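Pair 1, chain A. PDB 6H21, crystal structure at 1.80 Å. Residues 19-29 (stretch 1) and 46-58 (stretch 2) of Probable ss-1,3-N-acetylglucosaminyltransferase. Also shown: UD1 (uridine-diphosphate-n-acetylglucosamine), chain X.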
# COMPACT_ATOMS: atom_id res chain seq x y z
N MET A 19 59.55 3.08 18.22
CA MET A 19 58.10 3.05 17.85
C MET A 19 57.87 1.93 16.82
O MET A 19 58.47 1.93 15.75
CB MET A 19 57.65 4.40 17.27
CG MET A 19 56.25 4.38 16.66
SD MET A 19 55.63 6.03 16.21
CE MET A 19 55.19 6.69 17.82
N LYS A 20 56.99 0.98 17.17
CA LYS A 20 56.62 -0.11 16.29
C LYS A 20 55.84 0.45 15.09
O LYS A 20 55.16 1.47 15.22
CB LYS A 20 55.74 -1.13 17.02
CG LYS A 20 56.35 -1.74 18.27
CD LYS A 20 57.43 -2.74 18.00
CE LYS A 20 57.95 -3.39 19.26
NZ LYS A 20 59.30 -3.94 19.06
N LYS A 21 55.95 -0.22 13.95
CA LYS A 21 55.15 0.08 12.77
C LYS A 21 53.68 -0.29 13.02
O LYS A 21 52.78 0.42 12.55
CB LYS A 21 55.66 -0.70 11.55
CG LYS A 21 57.04 -0.30 11.05
CD LYS A 21 57.49 -1.15 9.88
CE LYS A 21 58.79 -0.70 9.26
NZ LYS A 21 59.16 -1.53 8.09
N VAL A 22 53.46 -1.42 13.72
CA VAL A 22 52.12 -2.01 13.91
C VAL A 22 52.01 -2.68 15.28
O VAL A 22 52.88 -3.46 15.67
CB VAL A 22 51.80 -3.04 12.80
CG1 VAL A 22 50.41 -3.63 12.99
CG2 VAL A 22 51.96 -2.45 11.41
N SER A 23 50.89 -2.38 15.97
CA SER A 23 50.35 -3.17 17.08
C SER A 23 49.11 -3.95 16.62
O SER A 23 48.09 -3.34 16.29
CB SER A 23 49.98 -2.29 18.24
OG SER A 23 51.11 -1.60 18.75
N VAL A 24 49.18 -5.29 16.63
CA VAL A 24 48.00 -6.12 16.50
C VAL A 24 47.33 -6.22 17.87
O VAL A 24 47.96 -6.61 18.85
CB VAL A 24 48.34 -7.50 15.92
CG1 VAL A 24 47.09 -8.36 15.72
CG2 VAL A 24 49.10 -7.38 14.62
N ILE A 25 46.05 -5.83 17.92
CA ILE A 25 45.26 -5.81 19.14
C ILE A 25 44.22 -6.93 19.04
O ILE A 25 43.33 -6.89 18.19
CB ILE A 25 44.61 -4.43 19.34
CG1 ILE A 25 45.67 -3.32 19.43
CG2 ILE A 25 43.68 -4.43 20.55
CD1 ILE A 25 45.12 -1.92 19.48
N MET A 26 44.36 -7.94 19.90
CA MET A 26 43.52 -9.13 19.86
C MET A 26 42.87 -9.35 21.23
O MET A 26 43.53 -9.81 22.16
CB MET A 26 44.33 -10.37 19.49
CG MET A 26 43.49 -11.61 19.35
SD MET A 26 44.45 -13.06 18.83
CE MET A 26 45.49 -13.31 20.26
N PRO A 27 41.56 -9.07 21.37
CA PRO A 27 40.82 -9.48 22.57
C PRO A 27 40.55 -10.98 22.52
O PRO A 27 40.33 -11.53 21.44
CB PRO A 27 39.52 -8.66 22.47
CG PRO A 27 39.31 -8.50 20.99
CD PRO A 27 40.70 -8.38 20.40
N THR A 28 40.60 -11.64 23.68
CA THR A 28 40.33 -13.07 23.82
C THR A 28 39.27 -13.27 24.91
O THR A 28 39.13 -12.45 25.82
CB THR A 28 41.61 -13.86 24.13
OG1 THR A 28 42.15 -13.43 25.38
CG2 THR A 28 42.66 -13.71 23.06
N PHE A 29 38.52 -14.37 24.79
CA PHE A 29 37.57 -14.80 25.81
C PHE A 29 37.20 -16.27 25.57
O PHE A 29 36.53 -16.60 24.59
CB PHE A 29 36.32 -13.92 25.80
CG PHE A 29 35.29 -14.34 26.81
CD1 PHE A 29 35.55 -14.19 28.17
CD2 PHE A 29 34.09 -14.90 26.42
CE1 PHE A 29 34.61 -14.58 29.11
CE2 PHE A 29 33.15 -15.29 27.36
CZ PHE A 29 33.41 -15.13 28.70
N THR A 46 55.71 -11.95 7.52
CA THR A 46 56.90 -11.58 6.75
C THR A 46 57.54 -10.31 7.30
O THR A 46 58.73 -10.12 7.13
CB THR A 46 56.58 -11.40 5.27
OG1 THR A 46 55.56 -10.40 5.16
CG2 THR A 46 56.15 -12.70 4.64
N MET A 47 56.75 -9.44 7.94
CA MET A 47 57.28 -8.26 8.60
C MET A 47 58.28 -8.69 9.67
O MET A 47 58.06 -9.67 10.38
CB MET A 47 56.19 -7.41 9.26
CG MET A 47 56.74 -6.22 10.03
SD MET A 47 55.46 -5.07 10.58
CE MET A 47 55.03 -4.30 9.03
N LYS A 48 59.35 -7.90 9.79
CA LYS A 48 60.42 -8.06 10.77
C LYS A 48 59.79 -8.10 12.17
O LYS A 48 58.95 -7.27 12.53
CB LYS A 48 61.42 -6.91 10.59
CG LYS A 48 62.80 -7.09 11.19
CD LYS A 48 63.84 -6.16 10.60
N SER A 49 60.20 -9.08 12.96
CA SER A 49 59.59 -9.37 14.23
C SER A 49 59.69 -8.16 15.17
O SER A 49 58.78 -7.90 15.96
CB SER A 49 60.22 -10.61 14.83
OG SER A 49 59.61 -10.91 16.07
N THR A 50 60.81 -7.43 15.08
CA THR A 50 61.06 -6.27 15.92
C THR A 50 60.17 -5.08 15.52
O THR A 50 60.03 -4.12 16.30
CB THR A 50 62.55 -5.89 15.88
OG1 THR A 50 62.89 -5.51 14.54
CG2 THR A 50 63.46 -7.03 16.30
N ASP A 51 59.56 -5.12 14.32
CA ASP A 51 58.80 -3.97 13.78
C ASP A 51 57.32 -3.99 14.19
O ASP A 51 56.57 -3.09 13.84
CB ASP A 51 58.86 -3.93 12.25
CG ASP A 51 60.17 -3.42 11.68
OD1 ASP A 51 60.94 -2.79 12.44
OD2 ASP A 51 60.40 -3.66 10.48
N TYR A 52 56.88 -5.03 14.90
CA TYR A 52 55.48 -5.09 15.28
C TYR A 52 55.34 -5.84 16.60
O TYR A 52 56.25 -6.51 17.04
CB TYR A 52 54.65 -5.69 14.15
CG TYR A 52 54.75 -7.18 13.98
CD1 TYR A 52 55.72 -7.76 13.19
CD2 TYR A 52 53.87 -8.03 14.65
CE1 TYR A 52 55.83 -9.13 13.05
CE2 TYR A 52 53.95 -9.41 14.52
CZ TYR A 52 54.93 -9.96 13.71
OH TYR A 52 55.01 -11.30 13.56
N GLU A 53 54.15 -5.73 17.20
CA GLU A 53 53.84 -6.41 18.43
C GLU A 53 52.43 -6.97 18.33
O GLU A 53 51.59 -6.43 17.63
CB GLU A 53 53.96 -5.47 19.63
CG GLU A 53 53.11 -4.20 19.54
CD GLU A 53 53.30 -3.20 20.68
OE1 GLU A 53 54.15 -3.44 21.55
OE2 GLU A 53 52.59 -2.19 20.69
N LEU A 54 52.19 -8.03 19.08
CA LEU A 54 50.86 -8.51 19.32
C LEU A 54 50.51 -8.19 20.78
O LEU A 54 51.25 -8.56 21.71
CB LEU A 54 50.84 -10.01 19.04
CG LEU A 54 49.58 -10.73 19.49
CD1 LEU A 54 48.36 -10.20 18.76
CD2 LEU A 54 49.73 -12.22 19.28
N ILE A 55 49.41 -7.44 20.95
CA ILE A 55 48.86 -7.13 22.27
C ILE A 55 47.62 -8.00 22.45
O ILE A 55 46.65 -7.81 21.75
CB ILE A 55 48.52 -5.62 22.41
CG1 ILE A 55 49.71 -4.72 22.06
CG2 ILE A 55 47.98 -5.33 23.80
CD1 ILE A 55 49.37 -3.24 21.96
N ILE A 56 47.68 -8.93 23.40
CA ILE A 56 46.53 -9.77 23.74
C ILE A 56 45.86 -9.21 25.00
O ILE A 56 46.49 -9.07 26.05
CB ILE A 56 46.93 -11.25 23.92
CG1 ILE A 56 47.81 -11.75 22.78
CG2 ILE A 56 45.68 -12.11 24.11
CD1 ILE A 56 48.36 -13.15 22.98
N ILE A 57 44.56 -8.90 24.89
CA ILE A 57 43.79 -8.47 26.03
C ILE A 57 42.73 -9.53 26.33
O ILE A 57 41.79 -9.66 25.59
CB ILE A 57 43.13 -7.11 25.77
CG1 ILE A 57 44.10 -6.11 25.15
CG2 ILE A 57 42.50 -6.60 27.06
CD1 ILE A 57 45.20 -5.68 26.08
N ASP A 58 42.88 -10.25 27.44
CA ASP A 58 41.94 -11.30 27.78
C ASP A 58 40.79 -10.74 28.64
O ASP A 58 41.02 -10.18 29.72
CB ASP A 58 42.61 -12.47 28.49
CG ASP A 58 41.61 -13.58 28.77
OD1 ASP A 58 41.19 -14.25 27.80
OD2 ASP A 58 41.20 -13.70 29.93
C1' UD1 X . 31.41 -10.44 14.83
C2' UD1 X . 31.63 -9.65 13.54
C3' UD1 X . 33.06 -9.09 13.52
C4' UD1 X . 33.31 -8.28 14.79
C5' UD1 X . 32.92 -9.06 16.05
C6' UD1 X . 33.05 -8.20 17.32
C7' UD1 X . 30.35 -10.38 11.57
C8' UD1 X . 30.31 -11.34 10.41
N2' UD1 X . 31.41 -10.49 12.38
O1' UD1 X . 32.35 -11.52 14.85
O3' UD1 X . 33.24 -8.28 12.35
O4' UD1 X . 34.70 -7.94 14.85
O5' UD1 X . 31.58 -9.58 15.96
O6' UD1 X . 32.34 -6.97 17.22
O7' UD1 X . 29.47 -9.56 11.75
N1 UD1 X . 35.29 -11.13 22.91
C2 UD1 X . 35.61 -10.37 24.05
N3 UD1 X . 34.85 -10.43 25.14
C4 UD1 X . 33.78 -11.20 25.19
C5 UD1 X . 33.43 -11.97 24.08
C6 UD1 X . 34.20 -11.92 22.92
O2 UD1 X . 36.59 -9.63 24.07
O4 UD1 X . 33.12 -11.22 26.25
C1B UD1 X . 36.17 -10.99 21.75
C2B UD1 X . 36.53 -12.30 21.07
O2' UD1 X . 37.55 -12.99 21.79
C3B UD1 X . 36.96 -11.83 19.69
C4B UD1 X . 36.10 -10.58 19.46
O4B UD1 X . 35.56 -10.19 20.73
O3B UD1 X . 38.35 -11.47 19.69
C5B UD1 X . 34.95 -10.83 18.51
O5B UD1 X . 34.31 -12.05 18.88
PA UD1 X . 33.93 -13.17 17.80
O1A UD1 X . 33.31 -14.28 18.58
O2A UD1 X . 35.06 -13.42 16.80
O3A UD1 X . 32.77 -12.40 17.04
PB UD1 X . 32.15 -12.88 15.65
O1B UD1 X . 30.69 -13.14 15.87
O2B UD1 X . 32.98 -13.95 14.97

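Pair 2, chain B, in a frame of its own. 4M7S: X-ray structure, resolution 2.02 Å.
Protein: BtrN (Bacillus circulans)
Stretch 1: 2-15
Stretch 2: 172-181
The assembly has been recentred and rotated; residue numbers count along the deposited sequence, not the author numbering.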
# COMPACT_ATOMS: atom_id res chain seq x y z
N ASP B 2 -2.14 -19.48 -2.07
CA ASP B 2 -1.57 -19.84 -0.77
C ASP B 2 -0.56 -18.80 -0.26
O ASP B 2 -0.52 -18.50 0.93
CB ASP B 2 -0.93 -21.23 -0.83
CG ASP B 2 -1.43 -22.15 0.28
OD1 ASP B 2 -2.58 -21.97 0.74
OD2 ASP B 2 -0.67 -23.04 0.70
N LYS B 3 0.25 -18.26 -1.16
CA LYS B 3 1.34 -17.36 -0.78
C LYS B 3 0.83 -16.07 -0.11
O LYS B 3 -0.06 -15.40 -0.64
CB LYS B 3 2.19 -17.04 -2.00
CG LYS B 3 3.15 -15.88 -1.83
CD LYS B 3 3.67 -15.39 -3.18
CE LYS B 3 4.31 -14.01 -3.06
NZ LYS B 3 3.35 -12.97 -2.59
N LEU B 4 1.39 -15.74 1.05
CA LEU B 4 1.03 -14.50 1.74
C LEU B 4 1.45 -13.30 0.89
O LEU B 4 2.36 -13.41 0.07
CB LEU B 4 1.70 -14.43 3.11
CG LEU B 4 1.19 -13.39 4.11
CD1 LEU B 4 -0.19 -13.80 4.64
CD2 LEU B 4 2.17 -13.18 5.27
N PHE B 5 0.80 -12.16 1.10
CA PHE B 5 1.20 -10.93 0.43
C PHE B 5 2.66 -10.61 0.75
O PHE B 5 3.15 -10.95 1.83
CB PHE B 5 0.29 -9.76 0.84
CG PHE B 5 -0.00 -9.71 2.31
CD1 PHE B 5 0.86 -9.07 3.19
CD2 PHE B 5 -1.16 -10.30 2.82
CE1 PHE B 5 0.59 -9.04 4.55
CE2 PHE B 5 -1.44 -10.27 4.17
CZ PHE B 5 -0.56 -9.64 5.04
N SER B 6 3.36 -9.98 -0.19
CA SER B 6 4.76 -9.65 0.02
C SER B 6 4.89 -8.17 0.36
O SER B 6 5.92 -7.74 0.88
CB SER B 6 5.58 -9.99 -1.23
OG SER B 6 5.22 -9.15 -2.30
N MSE B 7 3.84 -7.40 0.09
CA MSE B 7 3.80 -5.97 0.40
C MSE B 7 2.44 -5.65 1.01
O MSE B 7 1.40 -6.14 0.54
CB MSE B 7 4.04 -5.12 -0.85
CG MSE B 7 3.56 -3.65 -0.73
SE MSE B 7 4.62 -2.47 0.46
CE MSE B 7 6.06 -2.03 -0.80
N ILE B 8 2.44 -4.88 2.09
CA ILE B 8 1.19 -4.37 2.63
C ILE B 8 1.26 -2.85 2.73
O ILE B 8 2.25 -2.31 3.24
CB ILE B 8 0.83 -5.01 3.99
CG1 ILE B 8 -0.45 -4.39 4.54
CG2 ILE B 8 1.98 -4.85 5.01
CD1 ILE B 8 -1.10 -5.22 5.62
N GLU B 9 0.23 -2.18 2.21
CA GLU B 9 0.18 -0.72 2.22
C GLU B 9 -0.84 -0.29 3.24
O GLU B 9 -2.01 -0.69 3.16
CB GLU B 9 -0.27 -0.19 0.85
CG GLU B 9 0.84 0.19 -0.09
CD GLU B 9 0.30 0.77 -1.39
OE1 GLU B 9 -0.65 1.56 -1.33
OE2 GLU B 9 0.83 0.42 -2.46
N VAL B 10 -0.41 0.53 4.20
CA VAL B 10 -1.28 0.94 5.30
C VAL B 10 -1.59 2.44 5.24
O VAL B 10 -0.68 3.27 5.32
CB VAL B 10 -0.65 0.59 6.65
CG1 VAL B 10 -1.63 0.83 7.78
CG2 VAL B 10 -0.20 -0.87 6.65
N GLU B 11 -2.86 2.78 5.09
CA GLU B 11 -3.28 4.18 5.09
C GLU B 11 -3.30 4.74 6.51
O GLU B 11 -4.37 4.90 7.11
CB GLU B 11 -4.66 4.32 4.44
CG GLU B 11 -5.02 5.73 4.01
CD GLU B 11 -6.41 5.82 3.38
OE1 GLU B 11 -7.28 4.98 3.73
OE2 GLU B 11 -6.60 6.71 2.53
N VAL B 12 -2.12 5.03 7.07
CA VAL B 12 -2.06 5.56 8.44
C VAL B 12 -2.66 6.97 8.53
O VAL B 12 -3.01 7.45 9.61
CB VAL B 12 -0.63 5.52 9.03
CG1 VAL B 12 -0.09 4.09 8.97
CG2 VAL B 12 0.30 6.47 8.27
N ASN B 13 -2.79 7.64 7.39
CA ASN B 13 -3.60 8.86 7.33
C ASN B 13 -4.07 9.09 5.91
O ASN B 13 -3.38 8.73 4.96
CB ASN B 13 -2.83 10.06 7.86
CG ASN B 13 -1.78 10.55 6.90
OD1 ASN B 13 -0.78 9.86 6.67
ND2 ASN B 13 -1.98 11.74 6.34
N SER B 14 -5.24 9.71 5.77
CA SER B 14 -5.89 9.77 4.45
C SER B 14 -5.69 11.10 3.73
O SER B 14 -5.95 11.20 2.53
CB SER B 14 -7.38 9.51 4.61
OG SER B 14 -7.95 10.51 5.44
N GLN B 15 -5.24 12.13 4.45
CA GLN B 15 -5.07 13.44 3.82
C GLN B 15 -3.70 13.55 3.18
O GLN B 15 -2.72 12.99 3.68
CB GLN B 15 -5.28 14.60 4.82
CG GLN B 15 -5.24 16.00 4.16
CD GLN B 15 -5.52 17.17 5.11
OE1 GLN B 15 -5.04 17.20 6.25
NE2 GLN B 15 -6.30 18.14 4.63
N PRO B 172 -3.08 -8.52 -6.93
CA PRO B 172 -3.83 -9.14 -5.82
C PRO B 172 -3.17 -10.40 -5.25
O PRO B 172 -3.64 -10.89 -4.22
CB PRO B 172 -5.17 -9.53 -6.46
CG PRO B 172 -5.27 -8.70 -7.71
CD PRO B 172 -3.86 -8.53 -8.19
N SER B 173 -2.12 -10.91 -5.90
CA SER B 173 -1.38 -12.05 -5.37
C SER B 173 -0.23 -11.63 -4.44
O SER B 173 0.35 -12.47 -3.73
CB SER B 173 -0.81 -12.90 -6.50
OG SER B 173 -1.84 -13.33 -7.37
N ASN B 174 0.11 -10.34 -4.47
CA ASN B 174 1.30 -9.84 -3.76
C ASN B 174 1.04 -8.71 -2.77
O ASN B 174 1.87 -8.43 -1.91
CB ASN B 174 2.34 -9.35 -4.77
CG ASN B 174 2.96 -10.48 -5.56
OD1 ASN B 174 3.50 -11.42 -4.98
ND2 ASN B 174 2.87 -10.40 -6.88
N LEU B 175 -0.10 -8.05 -2.92
CA LEU B 175 -0.31 -6.78 -2.24
C LEU B 175 -1.64 -6.78 -1.51
O LEU B 175 -2.67 -7.17 -2.07
CB LEU B 175 -0.29 -5.65 -3.28
CG LEU B 175 -0.30 -4.16 -2.94
CD1 LEU B 175 -1.65 -3.54 -3.25
CD2 LEU B 175 0.11 -3.89 -1.49
N ALA B 176 -1.60 -6.37 -0.24
CA ALA B 176 -2.82 -6.03 0.49
C ALA B 176 -2.77 -4.54 0.82
O ALA B 176 -1.71 -4.01 1.18
CB ALA B 176 -2.92 -6.85 1.78
N VAL B 177 -3.91 -3.86 0.70
CA VAL B 177 -4.02 -2.48 1.14
C VAL B 177 -4.95 -2.44 2.34
O VAL B 177 -6.00 -3.07 2.33
CB VAL B 177 -4.62 -1.57 0.04
CG1 VAL B 177 -4.80 -0.14 0.56
CG2 VAL B 177 -3.72 -1.57 -1.18
N VAL B 178 -4.56 -1.68 3.37
CA VAL B 178 -5.42 -1.45 4.53
C VAL B 178 -5.72 0.06 4.63
O VAL B 178 -4.79 0.86 4.74
CB VAL B 178 -4.73 -1.92 5.83
CG1 VAL B 178 -5.59 -1.61 7.06
CG2 VAL B 178 -4.40 -3.40 5.75
N THR B 179 -6.99 0.44 4.57
CA THR B 179 -7.40 1.83 4.57
C THR B 179 -7.45 2.37 5.99
O THR B 179 -7.26 1.59 6.94
CB THR B 179 -8.78 2.03 3.93
OG1 THR B 179 -9.78 1.46 4.79
CG2 THR B 179 -8.83 1.36 2.54
N VAL B 180 -7.71 3.67 6.13
CA VAL B 180 -7.68 4.30 7.46
C VAL B 180 -8.65 3.65 8.41
O VAL B 180 -8.42 3.65 9.62
CB VAL B 180 -8.08 5.80 7.47
CG1 VAL B 180 -6.88 6.67 7.80
CG2 VAL B 180 -8.79 6.21 6.19
N LEU B 181 -9.74 3.12 7.87
CA LEU B 181 -10.80 2.55 8.69
C LEU B 181 -10.70 1.02 8.75
O LEU B 181 -11.58 0.36 9.29
CB LEU B 181 -12.18 3.00 8.19
CG LEU B 181 -12.43 4.51 8.27
CD1 LEU B 181 -13.81 4.85 7.72
CD2 LEU B 181 -12.29 5.01 9.71
O HOH W 1 -0.72 -15.06 -3.24

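Both pairs are two neighbouring parallel strands. The strand axes approach to 4.6 Å in pair 1 and 4.7 Å in pair 2, with angles of 23° and 15° between their directions. Fourteen central residues superpose with an RMSD of 0.6 Å. A:Val22 to A:Met26 fall on B:Met7 to B:Glu11, and A:Tyr52 to A:Ile56 on B:Leu175 to B:Thr179.

The central rungs of the backbone ladder are the same. In pair 1, A:Glu53 N donates to A:Val22 O (3.0 Å), and A:Val24 N donates to A:Glu53 O (2.8 Å). In pair 2, B:Ala176 N donates to B:Met7 O (3.1 Å), and B:Glu9 N donates to B:Ala176 O (2.9 Å). A:Glu53 and B:Ala176 thus bond through both N and O to the residues flanking their bridge partners, A:Ser23 and B:Ile8. The next rungs also match: A:Ile55 N to A:Val24 O and B:Val178 N to B:Glu9 O, both 2.7 Å.

The entry to the ladder is similar. A:Lys21 N donates to A:Asp51 O, and the matching B:Ser6 N donates to B:Asn174 O. B:Met7 N also donates to B:Asn174 O (3.0 Å), whereas the matching A:Val22 N lies 3.5 Å from A:Asp51 O without a hydrogen bond. The side chains differ. A:Lys21 NZ forms a salt bridge with A:Asp51 OD2 at 3.4 Å, a weak hydrogen bond. B:Ser6 OG makes a weak hydrogen bond to B:Asn174 O (3.4 Å). There B:Lys3 NZ bonds B:Asn174 OD1 (2.9 Å).

A:Ser23 and A:Glu53 match B:Ile8 and B:Ala176. In pair 1 the contact is polar: A:Ser23 OG donates to A:Glu53 OE2 at 2.5 Å. In pair 2 it is apolar, with B:Ile8 CG1 4.4 Å from B:Ala176 CB. The B:Phe5 ring lays one face over B:Ala176 CB. A:Lys20, its counterpart, instead sends NZ to A:Thr50 O (2.9 Å).

On the same face, A:Ile25 and A:Ile55 match B:Val10 and B:Val178. A:Ile55 CD1 lies 3.9 Å from A:Ser23 CB, and B:Val178 CG2 lies 3.8 Å from B:Ile8 CD1.

The other face carries A:Val24 and A:Leu54, where CG1 of the valine meets CD1 of the leucine at 3.8 Å. At the matching positions, B:Glu9 CB lies 4.2 Å from B:Val177 CG2.

A:Met26 and B:Glu11 match but act differently. A:Met26 CE packs on A:Ile56 CG1 at 3.8 Å. B:Glu11 OE1 accepts a hydrogen bond from B:Val180 N at 2.8 Å.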